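Local coordinates for protein aldo-keto reductase family 1 member C1 (Caenorhabditis elegans, PDB 1QWK) that probably acts as an NADPH-dependent aldose reductase, a TIM-barrel enzyme of the aldo-keto reductase family, at residues L180-H185 and S295-L300; Q175-L180 and S200-G205; A34-V39 and K63-E68; P17-G22 and A41-I46. All blocks are in the same frame, centred on the assembly; numbering follows the deposited sequence.

Contact 1: residues L180-H185 and S295-L300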
loop_
_atom_site.group_PDB
_atom_site.type_symbol
_atom_site.label_atom_id
_atom_site.label_comp_id
_atom_site.label_asym_id
_atom_site.label_seq_id
_atom_site.Cartn_x
_atom_site.Cartn_y
_atom_site.Cartn_z
ATOM N N LEU A 180 -2.531 11.446 -7.760
ATOM C CA LEU A 180 -3.027 12.739 -8.228
ATOM C C LEU A 180 -4.398 12.693 -8.886
ATOM O O LEU A 180 -5.250 13.541 -8.610
ATOM C CB LEU A 180 -2.032 13.379 -9.193
ATOM C CG LEU A 180 -2.416 14.791 -9.663
ATOM C CD1 LEU A 180 -2.580 15.717 -8.461
ATOM C CD2 LEU A 180 -1.338 15.313 -10.600
ATOM N N TYR A 181 -4.612 11.704 -9.749
ATOM C CA TYR A 181 -5.886 11.576 -10.443
ATOM C C TYR A 181 -6.959 10.778 -9.684
ATOM O O TYR A 181 -7.879 10.229 -10.280
ATOM C CB TYR A 181 -5.651 11.014 -11.851
ATOM C CG TYR A 181 -5.158 12.058 -12.847
ATOM C CD1 TYR A 181 -4.768 13.334 -12.421
ATOM C CD2 TYR A 181 -5.103 11.777 -14.213
ATOM C CE1 TYR A 181 -4.339 14.301 -13.334
ATOM C CE2 TYR A 181 -4.674 12.737 -15.134
ATOM C CZ TYR A 181 -4.297 13.997 -14.688
ATOM O OH TYR A 181 -3.891 14.953 -15.589
ATOM N N PHE A 182 -6.814 10.729 -8.360
ATOM C CA PHE A 182 -7.767 10.086 -7.444
ATOM C C PHE A 182 -7.252 10.449 -6.050
ATOM O O PHE A 182 -6.813 9.583 -5.279
ATOM C CB PHE A 182 -7.812 8.563 -7.619
ATOM C CG PHE A 182 -9.004 7.929 -6.954
ATOM C CD1 PHE A 182 -10.301 8.303 -7.318
ATOM C CD2 PHE A 182 -8.839 6.999 -5.933
ATOM C CE1 PHE A 182 -11.412 7.761 -6.672
ATOM C CE2 PHE A 182 -9.943 6.447 -5.279
ATOM C CZ PHE A 182 -11.237 6.828 -5.645
ATOM N N PRO A 183 -7.302 11.754 -5.720
ATOM C CA PRO A 183 -6.870 12.408 -4.481
ATOM C C PRO A 183 -7.385 11.896 -3.147
ATOM O O PRO A 183 -6.693 12.010 -2.136
ATOM C CB PRO A 183 -7.274 13.868 -4.694
ATOM C CG PRO A 183 -7.314 14.027 -6.145
ATOM C CD PRO A 183 -7.938 12.743 -6.611
ATOM N N GLN A 184 -8.604 11.367 -3.132
ATOM C CA GLN A 184 -9.197 10.867 -1.896
ATOM C C GLN A 184 -9.152 11.927 -0.785
ATOM O O GLN A 184 -8.767 11.637 0.350
ATOM C CB GLN A 184 -8.457 9.602 -1.447
ATOM C CG GLN A 184 -8.600 8.433 -2.420
ATOM C CD GLN A 184 -9.572 7.375 -1.933
ATOM O OE1 GLN A 184 -10.685 7.682 -1.497
ATOM N NE2 GLN A 184 -9.162 6.116 -2.019
ATOM N N HIS A 185 -9.547 13.156 -1.108
ATOM C CA HIS A 185 -9.541 14.229 -0.116
ATOM C C HIS A 185 -10.408 13.894 1.095
ATOM O O HIS A 185 -9.999 14.102 2.238
ATOM C CB HIS A 185 -10.031 15.541 -0.737
ATOM C CG HIS A 185 -9.117 16.089 -1.787
ATOM N ND1 HIS A 185 -7.837 16.518 -1.510
ATOM C CD2 HIS A 185 -9.292 16.265 -3.118
ATOM C CE1 HIS A 185 -7.262 16.931 -2.625
ATOM N NE2 HIS A 185 -8.125 16.788 -3.615
ATOM N N SER A 295 -10.350 12.906 -11.568
ATOM C CA SER A 295 -10.544 11.977 -10.463
ATOM C C SER A 295 -11.326 10.761 -10.932
ATOM O O SER A 295 -12.473 10.872 -11.368
ATOM C CB SER A 295 -11.294 12.657 -9.319
ATOM O OG SER A 295 -11.541 11.746 -8.265
ATOM N N GLN A 296 -10.698 9.595 -10.841
ATOM C CA GLN A 296 -11.345 8.360 -11.257
ATOM C C GLN A 296 -10.663 7.169 -10.609
ATOM O O GLN A 296 -9.447 7.006 -10.711
ATOM C CB GLN A 296 -11.286 8.222 -12.781
ATOM C CG GLN A 296 -12.190 7.131 -13.331
ATOM C CD GLN A 296 -12.078 6.986 -14.835
ATOM O OE1 GLN A 296 -12.199 7.962 -15.578
ATOM N NE2 GLN A 296 -11.858 5.760 -15.295
ATOM N N ARG A 297 -11.454 6.340 -9.941
ATOM C CA ARG A 297 -10.932 5.152 -9.278
ATOM C C ARG A 297 -10.473 4.130 -10.321
ATOM O O ARG A 297 -11.242 3.741 -11.199
ATOM C CB ARG A 297 -12.022 4.545 -8.391
ATOM C CG ARG A 297 -11.556 3.398 -7.516
ATOM C CD ARG A 297 -12.735 2.734 -6.829
ATOM N NE ARG A 297 -13.455 3.617 -5.914
ATOM C CZ ARG A 297 -13.015 3.983 -4.714
ATOM N NH1 ARG A 297 -11.841 3.553 -4.271
ATOM N NH2 ARG A 297 -13.768 4.749 -3.930
ATOM N N LEU A 298 -9.217 3.698 -10.223
ATOM C CA LEU A 298 -8.653 2.728 -11.163
ATOM C C LEU A 298 -8.854 1.288 -10.713
ATOM O O LEU A 298 -8.974 0.377 -11.533
ATOM C CB LEU A 298 -7.153 2.975 -11.349
ATOM C CG LEU A 298 -6.724 4.340 -11.895
ATOM C CD1 LEU A 298 -5.204 4.405 -12.000
ATOM C CD2 LEU A 298 -7.366 4.563 -13.254
ATOM N N PHE A 299 -8.864 1.083 -9.403
ATOM C CA PHE A 299 -9.039 -0.250 -8.837
ATOM C C PHE A 299 -10.424 -0.376 -8.217
ATOM O O PHE A 299 -10.640 -0.043 -7.052
ATOM C CB PHE A 299 -7.949 -0.497 -7.799
ATOM C CG PHE A 299 -6.571 -0.587 -8.390
ATOM C CD1 PHE A 299 -6.061 -1.810 -8.810
ATOM C CD2 PHE A 299 -5.797 0.554 -8.564
ATOM C CE1 PHE A 299 -4.795 -1.899 -9.393
ATOM C CE2 PHE A 299 -4.529 0.478 -9.146
ATOM C CZ PHE A 299 -4.029 -0.751 -9.561
ATOM N N LEU A 300 -11.358 -0.876 -9.014
ATOM C CA LEU A 300 -12.740 -1.027 -8.592
ATOM C C LEU A 300 -13.011 -2.192 -7.639
ATOM O O LEU A 300 -14.056 -2.219 -6.992
ATOM C CB LEU A 300 -13.627 -1.170 -9.832
ATOM C CG LEU A 300 -13.415 -0.103 -10.912
ATOM C CD1 LEU A 300 -14.310 -0.399 -12.105
ATOM C CD2 LEU A 300 -13.712 1.271 -10.343
HETATM O O HOH W 1 -7.344 8.053 -12.307
HETATM O O HOH W 2 -10.615 3.646 -1.594
HETATM O O HOH W 3 -12.743 6.058 -1.376
#

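Contact 2: residues Q175-L180 and S200-G205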
loop_
_atom_site.group_PDB
_atom_site.type_symbol
_atom_site.label_atom_id
_atom_site.label_comp_id
_atom_site.label_asym_id
_atom_site.label_seq_id
_atom_site.Cartn_x
_atom_site.Cartn_y
_atom_site.Cartn_z
ATOM N N GLN A 175 -4.986 1.662 4.134
ATOM C CA GLN A 175 -4.270 1.619 2.869
ATOM C C GLN A 175 -5.281 1.637 1.738
ATOM O O GLN A 175 -6.116 0.736 1.621
ATOM C CB GLN A 175 -3.403 0.360 2.769
ATOM C CG GLN A 175 -2.547 0.327 1.511
ATOM C CD GLN A 175 -1.615 -0.870 1.443
ATOM O OE1 GLN A 175 -0.854 -1.144 2.381
ATOM N NE2 GLN A 175 -1.650 -1.575 0.322
ATOM N N VAL A 176 -5.212 2.670 0.905
ATOM C CA VAL A 176 -6.146 2.805 -0.206
ATOM C C VAL A 176 -5.475 3.333 -1.467
ATOM O O VAL A 176 -4.334 3.798 -1.437
ATOM C CB VAL A 176 -7.288 3.790 0.149
ATOM C CG1 VAL A 176 -8.084 3.276 1.341
ATOM C CG2 VAL A 176 -6.712 5.173 0.450
ATOM N N GLU A 177 -6.195 3.241 -2.578
ATOM C CA GLU A 177 -5.709 3.756 -3.848
ATOM C C GLU A 177 -5.669 5.268 -3.673
ATOM O O GLU A 177 -6.660 5.871 -3.271
ATOM C CB GLU A 177 -6.682 3.411 -4.978
ATOM C CG GLU A 177 -6.239 3.949 -6.332
ATOM C CD GLU A 177 -7.291 3.776 -7.416
ATOM O OE1 GLU A 177 -8.202 2.939 -7.238
ATOM O OE2 GLU A 177 -7.186 4.471 -8.455
ATOM N N LEU A 178 -4.527 5.881 -3.959
ATOM C CA LEU A 178 -4.410 7.323 -3.828
ATOM C C LEU A 178 -3.287 7.844 -4.710
ATOM O O LEU A 178 -2.134 7.437 -4.584
ATOM C CB LEU A 178 -4.154 7.721 -2.366
ATOM C CG LEU A 178 -4.283 9.212 -2.011
ATOM C CD1 LEU A 178 -4.531 9.357 -0.516
ATOM C CD2 LEU A 178 -3.032 9.981 -2.436
ATOM N N HIS A 179 -3.645 8.738 -5.621
ATOM C CA HIS A 179 -2.688 9.351 -6.529
ATOM C C HIS A 179 -3.297 10.655 -7.019
ATOM O O HIS A 179 -4.450 10.949 -6.709
ATOM C CB HIS A 179 -2.336 8.416 -7.701
ATOM C CG HIS A 179 -3.521 7.802 -8.384
ATOM N ND1 HIS A 179 -4.231 6.754 -7.841
ATOM C CD2 HIS A 179 -4.095 8.065 -9.582
ATOM C CE1 HIS A 179 -5.189 6.394 -8.678
ATOM N NE2 HIS A 179 -5.127 7.173 -9.742
ATOM N N LEU A 180 -2.531 11.446 -7.760
ATOM C CA LEU A 180 -3.027 12.739 -8.228
ATOM C C LEU A 180 -4.398 12.693 -8.886
ATOM O O LEU A 180 -5.250 13.541 -8.610
ATOM C CB LEU A 180 -2.032 13.379 -9.193
ATOM C CG LEU A 180 -2.416 14.791 -9.663
ATOM C CD1 LEU A 180 -2.580 15.717 -8.461
ATOM C CD2 LEU A 180 -1.338 15.313 -10.600
ATOM N N SER A 200 -0.849 5.162 0.658
ATOM C CA SER A 200 -1.304 5.197 -0.720
ATOM C C SER A 200 -0.703 4.081 -1.550
ATOM O O SER A 200 0.508 3.858 -1.497
ATOM C CB SER A 200 -0.889 6.527 -1.359
ATOM O OG SER A 200 -0.627 6.370 -2.751
ATOM N N TYR A 201 -1.536 3.364 -2.297
ATOM C CA TYR A 201 -0.997 2.368 -3.218
ATOM C C TYR A 201 -1.351 2.911 -4.598
ATOM O O TYR A 201 -2.199 3.803 -4.703
ATOM C CB TYR A 201 -1.539 0.945 -2.973
ATOM C CG TYR A 201 -3.001 0.648 -3.233
ATOM C CD1 TYR A 201 -3.518 0.593 -4.532
ATOM C CD2 TYR A 201 -3.840 0.296 -2.179
ATOM C CE1 TYR A 201 -4.838 0.182 -4.770
ATOM C CE2 TYR A 201 -5.152 -0.115 -2.405
ATOM C CZ TYR A 201 -5.645 -0.171 -3.693
ATOM O OH TYR A 201 -6.942 -0.593 -3.902
ATOM N N ALA A 202 -0.688 2.410 -5.638
ATOM C CA ALA A 202 -0.897 2.888 -7.008
ATOM C C ALA A 202 -0.586 4.383 -7.055
ATOM O O ALA A 202 -1.230 5.153 -7.770
ATOM C CB ALA A 202 -2.337 2.631 -7.456
ATOM N N THR A 203 0.423 4.784 -6.289
ATOM C CA THR A 203 0.824 6.182 -6.186
ATOM C C THR A 203 1.234 6.813 -7.512
ATOM O O THR A 203 1.067 8.018 -7.708
ATOM C CB THR A 203 1.982 6.321 -5.181
ATOM O OG1 THR A 203 1.754 5.438 -4.067
ATOM C CG2 THR A 203 2.076 7.748 -4.666
ATOM N N LEU A 204 1.768 6.000 -8.423
ATOM C CA LEU A 204 2.206 6.507 -9.726
ATOM C C LEU A 204 1.106 6.560 -10.775
ATOM O O LEU A 204 1.368 6.886 -11.934
ATOM C CB LEU A 204 3.380 5.677 -10.243
ATOM C CG LEU A 204 4.632 5.750 -9.362
ATOM C CD1 LEU A 204 5.710 4.862 -9.953
ATOM C CD2 LEU A 204 5.118 7.197 -9.256
ATOM N N GLY A 205 -0.116 6.228 -10.368
ATOM C CA GLY A 205 -1.248 6.274 -11.280
ATOM C C GLY A 205 -1.291 5.248 -12.399
ATOM O O GLY A 205 -0.726 4.161 -12.292
HETATM O O HOH W 4 0.314 10.668 -6.928
#

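Contact 3: residues A34-V39 and K63-E68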
loop_
_atom_site.group_PDB
_atom_site.type_symbol
_atom_site.label_atom_id
_atom_site.label_comp_id
_atom_site.label_asym_id
_atom_site.label_seq_id
_atom_site.Cartn_x
_atom_site.Cartn_y
_atom_site.Cartn_z
ATOM N N ALA A 34 14.090 -7.704 -5.861
ATOM C CA ALA A 34 13.488 -6.404 -5.601
ATOM C C ALA A 34 13.651 -5.985 -4.140
ATOM O O ALA A 34 14.009 -4.844 -3.851
ATOM C CB ALA A 34 12.005 -6.429 -5.977
ATOM N N VAL A 35 13.384 -6.908 -3.223
ATOM C CA VAL A 35 13.499 -6.608 -1.804
ATOM C C VAL A 35 14.933 -6.250 -1.428
ATOM O O VAL A 35 15.172 -5.238 -0.768
ATOM C CB VAL A 35 13.020 -7.804 -0.936
ATOM C CG1 VAL A 35 13.358 -7.564 0.528
ATOM C CG2 VAL A 35 11.513 -7.983 -1.092
ATOM N N LYS A 36 15.891 -7.069 -1.855
ATOM C CA LYS A 36 17.291 -6.802 -1.531
ATOM C C LYS A 36 17.781 -5.487 -2.123
ATOM O O LYS A 36 18.535 -4.753 -1.483
ATOM C CB LYS A 36 18.170 -7.962 -2.005
ATOM C CG LYS A 36 17.761 -9.293 -1.395
ATOM C CD LYS A 36 18.714 -10.425 -1.761
ATOM C CE LYS A 36 20.054 -10.280 -1.060
ATOM N NZ LYS A 36 20.974 -11.398 -1.417
ATOM N N THR A 37 17.347 -5.184 -3.341
ATOM C CA THR A 37 17.747 -3.942 -3.991
ATOM C C THR A 37 17.179 -2.750 -3.228
ATOM O O THR A 37 17.872 -1.757 -2.987
ATOM C CB THR A 37 17.238 -3.881 -5.445
ATOM O OG1 THR A 37 17.821 -4.952 -6.202
ATOM C CG2 THR A 37 17.615 -2.555 -6.083
ATOM N N ALA A 38 15.913 -2.859 -2.840
ATOM C CA ALA A 38 15.240 -1.788 -2.117
ATOM C C ALA A 38 15.886 -1.528 -0.761
ATOM O O ALA A 38 16.163 -0.381 -0.403
ATOM C CB ALA A 38 13.763 -2.132 -1.935
ATOM N N VAL A 39 16.121 -2.589 0.000
ATOM C CA VAL A 39 16.726 -2.430 1.316
ATOM C C VAL A 39 18.135 -1.850 1.214
ATOM O O VAL A 39 18.512 -0.985 2.003
ATOM C CB VAL A 39 16.760 -3.774 2.081
ATOM C CG1 VAL A 39 17.515 -3.613 3.398
ATOM C CG2 VAL A 39 15.340 -4.241 2.356
ATOM N N LYS A 63 15.841 -13.100 5.212
ATOM C CA LYS A 63 16.811 -13.983 5.840
ATOM C C LYS A 63 18.210 -13.681 5.295
ATOM O O LYS A 63 19.163 -13.531 6.059
ATOM C CB LYS A 63 16.439 -15.443 5.570
ATOM C CG LYS A 63 17.159 -16.450 6.454
ATOM C CD LYS A 63 16.712 -17.871 6.140
ATOM C CE LYS A 63 17.168 -18.859 7.207
ATOM N NZ LYS A 63 18.651 -18.906 7.355
ATOM N N GLU A 64 18.324 -13.584 3.974
ATOM C CA GLU A 64 19.603 -13.295 3.334
ATOM C C GLU A 64 20.144 -11.930 3.754
ATOM O O GLU A 64 21.343 -11.778 4.000
ATOM C CB GLU A 64 19.458 -13.350 1.810
ATOM C CG GLU A 64 19.387 -14.761 1.241
ATOM C CD GLU A 64 19.090 -14.781 -0.249
ATOM O OE1 GLU A 64 19.717 -14.001 -1.000
ATOM O OE2 GLU A 64 18.235 -15.587 -0.676
ATOM N N LEU A 65 19.263 -10.938 3.833
ATOM C CA LEU A 65 19.666 -9.596 4.237
ATOM C C LEU A 65 20.248 -9.602 5.648
ATOM O O LEU A 65 21.249 -8.936 5.916
ATOM C CB LEU A 65 18.468 -8.642 4.181
ATOM C CG LEU A 65 18.010 -8.197 2.788
ATOM C CD1 LEU A 65 16.663 -7.495 2.893
ATOM C CD2 LEU A 65 19.051 -7.272 2.170
ATOM N N LEU A 66 19.619 -10.356 6.545
ATOM C CA LEU A 66 20.083 -10.444 7.925
ATOM C C LEU A 66 21.442 -11.139 8.009
ATOM O O LEU A 66 22.327 -10.693 8.737
ATOM C CB LEU A 66 19.060 -11.196 8.784
ATOM C CG LEU A 66 17.679 -10.543 8.937
ATOM C CD1 LEU A 66 16.762 -11.459 9.731
ATOM C CD2 LEU A 66 17.817 -9.200 9.629
ATOM N N GLU A 67 21.603 -12.225 7.260
ATOM C CA GLU A 67 22.859 -12.970 7.261
ATOM C C GLU A 67 23.995 -12.142 6.663
ATOM O O GLU A 67 25.149 -12.269 7.075
ATOM C CB GLU A 67 22.700 -14.277 6.477
ATOM C CG GLU A 67 21.616 -15.197 7.023
ATOM C CD GLU A 67 21.540 -16.523 6.283
ATOM O OE1 GLU A 67 21.439 -16.510 5.036
ATOM O OE2 GLU A 67 21.573 -17.579 6.951
ATOM N N GLU A 68 23.663 -11.295 5.692
ATOM C CA GLU A 68 24.653 -10.442 5.042
ATOM C C GLU A 68 25.014 -9.252 5.923
ATOM O O GLU A 68 25.985 -8.542 5.654
ATOM C CB GLU A 68 24.115 -9.943 3.698
ATOM C CG GLU A 68 24.085 -11.003 2.611
ATOM C CD GLU A 68 23.285 -10.576 1.398
ATOM O OE1 GLU A 68 23.512 -9.454 0.895
ATOM O OE2 GLU A 68 22.431 -11.365 0.942
#

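Contact 4: residues P17-G22 and A41-I46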
loop_
_atom_site.group_PDB
_atom_site.type_symbol
_atom_site.label_atom_id
_atom_site.label_comp_id
_atom_site.label_asym_id
_atom_site.label_seq_id
_atom_site.Cartn_x
_atom_site.Cartn_y
_atom_site.Cartn_z
ATOM N N PRO A 17 7.874 3.610 8.307
ATOM C CA PRO A 17 8.594 4.304 7.229
ATOM C C PRO A 17 7.611 4.882 6.212
ATOM O O PRO A 17 6.650 4.218 5.829
ATOM C CB PRO A 17 9.469 3.203 6.635
ATOM C CG PRO A 17 9.766 2.329 7.838
ATOM C CD PRO A 17 8.412 2.252 8.518
ATOM N N VAL A 18 7.868 6.112 5.774
ATOM C CA VAL A 18 7.001 6.809 4.829
ATOM C C VAL A 18 7.017 6.242 3.414
ATOM O O VAL A 18 6.102 6.497 2.633
ATOM C CB VAL A 18 7.346 8.312 4.752
ATOM C CG1 VAL A 18 7.162 8.957 6.119
ATOM C CG2 VAL A 18 8.777 8.496 4.260
ATOM N N ILE A 19 8.062 5.496 3.074
ATOM C CA ILE A 19 8.145 4.895 1.753
ATOM C C ILE A 19 8.477 3.420 1.901
ATOM O O ILE A 19 9.312 3.031 2.719
ATOM C CB ILE A 19 9.203 5.600 0.861
ATOM C CG1 ILE A 19 9.251 4.932 -0.520
ATOM C CG2 ILE A 19 10.569 5.574 1.537
ATOM C CD1 ILE A 19 10.072 5.711 -1.548
ATOM N N GLY A 20 7.791 2.590 1.130
ATOM C CA GLY A 20 8.048 1.171 1.206
ATOM C C GLY A 20 7.960 0.543 -0.161
ATOM O O GLY A 20 7.530 1.175 -1.129
ATOM N N LEU A 21 8.387 -0.708 -0.245
ATOM C CA LEU A 21 8.333 -1.437 -1.497
ATOM C C LEU A 21 7.000 -2.166 -1.579
ATOM O O LEU A 21 6.666 -2.970 -0.706
ATOM C CB LEU A 21 9.481 -2.449 -1.571
ATOM C CG LEU A 21 9.556 -3.300 -2.844
ATOM C CD1 LEU A 21 9.917 -2.419 -4.034
ATOM C CD2 LEU A 21 10.595 -4.400 -2.658
ATOM N N GLY A 22 6.226 -1.855 -2.612
ATOM C CA GLY A 22 4.951 -2.517 -2.811
ATOM C C GLY A 22 5.249 -3.750 -3.641
ATOM O O GLY A 22 5.845 -3.638 -4.714
ATOM N N ALA A 41 19.127 0.073 -0.989
ATOM C CA ALA A 41 18.966 1.449 -1.455
ATOM C C ALA A 41 18.511 2.387 -0.340
ATOM O O ALA A 41 18.708 3.602 -0.426
ATOM C CB ALA A 41 17.970 1.498 -2.610
ATOM N N GLY A 42 17.902 1.830 0.704
ATOM C CA GLY A 42 17.447 2.657 1.808
ATOM C C GLY A 42 16.029 2.378 2.270
ATOM O O GLY A 42 15.616 2.864 3.323
ATOM N N TYR A 43 15.276 1.609 1.486
ATOM C CA TYR A 43 13.898 1.277 1.856
ATOM C C TYR A 43 13.901 0.484 3.151
ATOM O O TYR A 43 14.713 -0.422 3.318
ATOM C CB TYR A 43 13.241 0.412 0.784
ATOM C CG TYR A 43 12.852 1.124 -0.485
ATOM C CD1 TYR A 43 11.513 1.397 -0.766
ATOM C CD2 TYR A 43 13.805 1.446 -1.447
ATOM C CE1 TYR A 43 11.133 1.961 -1.977
ATOM C CE2 TYR A 43 13.433 2.014 -2.664
ATOM C CZ TYR A 43 12.097 2.261 -2.924
ATOM O OH TYR A 43 11.719 2.772 -4.145
ATOM N N ARG A 44 12.978 0.799 4.052
ATOM C CA ARG A 44 12.909 0.086 5.317
ATOM C C ARG A 44 11.527 -0.498 5.583
ATOM O O ARG A 44 11.243 -0.966 6.682
ATOM C CB ARG A 44 13.353 1.003 6.462
ATOM C CG ARG A 44 14.848 1.314 6.422
ATOM C CD ARG A 44 15.668 0.061 6.732
ATOM N NE ARG A 44 17.113 0.298 6.665
ATOM C CZ ARG A 44 17.837 0.234 5.552
ATOM N NH1 ARG A 44 17.259 -0.061 4.392
ATOM N NH2 ARG A 44 19.142 0.460 5.600
ATOM N N LEU A 45 10.664 -0.464 4.574
ATOM C CA LEU A 45 9.329 -1.048 4.706
ATOM C C LEU A 45 9.043 -1.913 3.481
ATOM O O LEU A 45 9.308 -1.512 2.347
ATOM C CB LEU A 45 8.250 0.042 4.846
ATOM C CG LEU A 45 6.808 -0.461 5.052
ATOM C CD1 LEU A 45 5.986 0.557 5.838
ATOM C CD2 LEU A 45 6.165 -0.727 3.692
ATOM N N ILE A 46 8.524 -3.110 3.736
ATOM C CA ILE A 46 8.153 -4.054 2.687
ATOM C C ILE A 46 6.674 -4.369 2.889
ATOM O O ILE A 46 6.262 -4.778 3.977
ATOM C CB ILE A 46 8.951 -5.385 2.782
ATOM C CG1 ILE A 46 10.460 -5.106 2.702
ATOM C CG2 ILE A 46 8.523 -6.328 1.658
ATOM C CD1 ILE A 46 10.886 -4.297 1.491
HETATM O O HOH W 5 11.761 3.328 3.913
#

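Contact 1: residues L180-H185 and S295-L300
The Phe182 ring carries the aliphatic start of Arg297 on one face, CB lying 4.0 Å from the ring centroid in a CH-pi contact, while Arg297 NH2 sits at the ring's edge, in plane. The guanidinium of Arg297 has Phe182 CZ over the centre of one face, 3.5 Å from Arg297 CZ. In this (beta/alpha)8 barrel of the aldo-keto reductases, the contact ties the loop between strand 173-177 and helix 185-193 to the C-terminal loop, at the surface. Ring and guanidinium planes stand 70° apart, so this is a rim atom set on a flat cation and not a parallel stack. A bend at chi3 (-63°) places Arg297 NE 3.9 Å from Phe182 CZ. Two waters lie at the guanidinium edge, in plane: one joins Arg297 NH1 to Gln184 NE2, the other joins Arg297 NH2 to Gln184 OE1. Arg297 NH2 also pairs with Glu315, and Gln184 NE2 donates to Glu177 O. Beside the ring the backbones meet directly: Gln296 N donates to Tyr181 O over 2.9 Å, and Ser295 CA makes a CH...O contact with the same oxygen. A third water gives one hydrogen to Tyr181 O, at 3.0 Å, and the other to Gln296 O.

Contact 2: residues Q175-L180 and S200-G205
Backbone hydrogen bonds set the parallel pairing of strands 173-177 and 197-201: Tyr201 N donates to Val176 O over 3.0 Å, and Leu178 N to Tyr201 O over 3.2 Å with a nearly straight N-H...O angle of 168°. The pairing extends past the regular strands through a side chain, because Ser200 OG donates to Leu178 O at 2.6 Å while accepting from Thr203 OG1 at 2.9 Å. That serine hydroxyl is therefore gripped from both segments. A water continues the link, accepting from Leu180 N and donating to Thr203 O.

Among the flat groups, the Tyr201 ring lies with one face against the backbone of the neighbouring strand. Its CG stands between backbone N and carbonyl carbon (chi1 67°), and that face takes Val176 C and Glu177 N, both offset toward the rim; CE2 comes 3.5 Å from Glu177 N. Tyr201 OH bonds to Asn154 and Gln301. Gly205 CA sits over a face of the His179 ring in a CH-pi contact, 4.1 Å from its centroid.

Leu178 CB also packs 3.6 Å from Ser200 CB. The nearest side-chain atoms of Gln175 and Lys81 are about 3 Å apart; Lys81 is predicted to lower the pKa of the active-site tyrosine. Neighbouring parallel strands running into loops at their C-terminal ends, beside the predicted catalytic residues, are characteristic of the TIM barrel of aldo-keto reductases.

Contact 3: residues A34-V39 and K63-E68
Lys36 NZ is held by two carboxylates of the facing helix, Glu64 OE1 at 2.9 Å and Glu68 OE2 at 2.8 Å, in a three-residue salt-bridge network. The two glutamates are used differently: OE2 of Glu68 offers its syn lone pair, whereas OE1 of Glu64 is met on the anti side, 17° out of the carboxylate plane. Both acids cross the lysine chain at about a right angle, and a turn at chi3 (71°) places CE, which comes 3.3 Å from Glu68 OE2. Two negative groups around one ammonium would be expected to favour its charged form. The buried Leu65 packs beside this polar cluster. Its CD1 meets Val39 CG2 tip to tip at 3.6 Å and Val35 CG1 at 4.1 Å, while CD2 lies against Lys36 CA.

These residues join helices 28-41 and 55-68, successive helices in the outer layer of the TIM barrel; the local axes pass 10.6 Å apart at a signed crossing angle of -43°. Glu64 and Glu68 stand one turn apart, so both reach the lysine, and Glu68 N donates to Glu64 O within that turn. Further out, Val39 also touches Val70 and Val71, and Val35 packs on Leu21 of strand 21-22.

Contact 4: residues P17-G22 and A41-I46
Leu45 points toward segment 17-22, where it meets Pro17 and Gly20. Its CB lies 3.8 Å from Pro17 CB and touches Gly20 CA and Ile19 O. CG is anti to the backbone N (chi1 -178°), and beyond it the branches divide: CD1 approaches Pro17 O at 3.7 Å and Pro17 CD, while CD2 rests 3.7 Å from Gly20 CA. Gly20, with no side chain, lets CD2 come this close to its CA. The backbone N of Leu45 is buried here without a hydrogen-bond partner.

On the Tyr43 ring, Gly20 CA lies at the edge, in plane, and CD1 is 3.7 Å from Gly20 C. CE1 meets Ile19 CG1, and the phenol oxygen bonds to Ile270 O. Leu21 and Ile46 lie side by side, pointing the same way, with Leu21 CB 3.8 Å from Ile46 CD1. Leu21 also packs on Ala34, Val35 and Ala38 of helix 28-41.

Leu21 N donates to Leu45 O over 2.9 Å, at an N-H...O angle of 163°. A water also bridges the segments, donating to Ile19 O and accepting from Arg44 N at 2.8 Å. Arg44 folds back so that NH1 donates to Tyr43 O from above the carbonyl plane, and NH1 also reaches Val39 O at the end of the helix. Strand 21-22, helix 28-41 and strand 45-47 thus form a beta-alpha-beta crossover, the first such unit of the aldo-keto reductase TIM barrel.

From the N terminus, contact 4 opens at 17-22 and contact 3 at 34-39; contact 4 closes at 41-46, before contact 3 closes at 63-68, so the two cross. Their atoms touch: Ala38 O and Tyr43 N lie 2.9 Å apart, a probable hydrogen bond. Together they tie the first two barrel strands to the two outer helices that follow them. Later, contact 2 opens at 175-180 and closes at 200-205 around helix 185-193, while contact 1 runs from 180-185 to the C-terminal loop at 295-300; these also cross, sharing Leu180. Glu177 joins them, its OE2 probably accepting from Leu298 N. Contacts 1 and 3 lie on opposite sides of the chain's centre, about 33 Å apart, centre to centre.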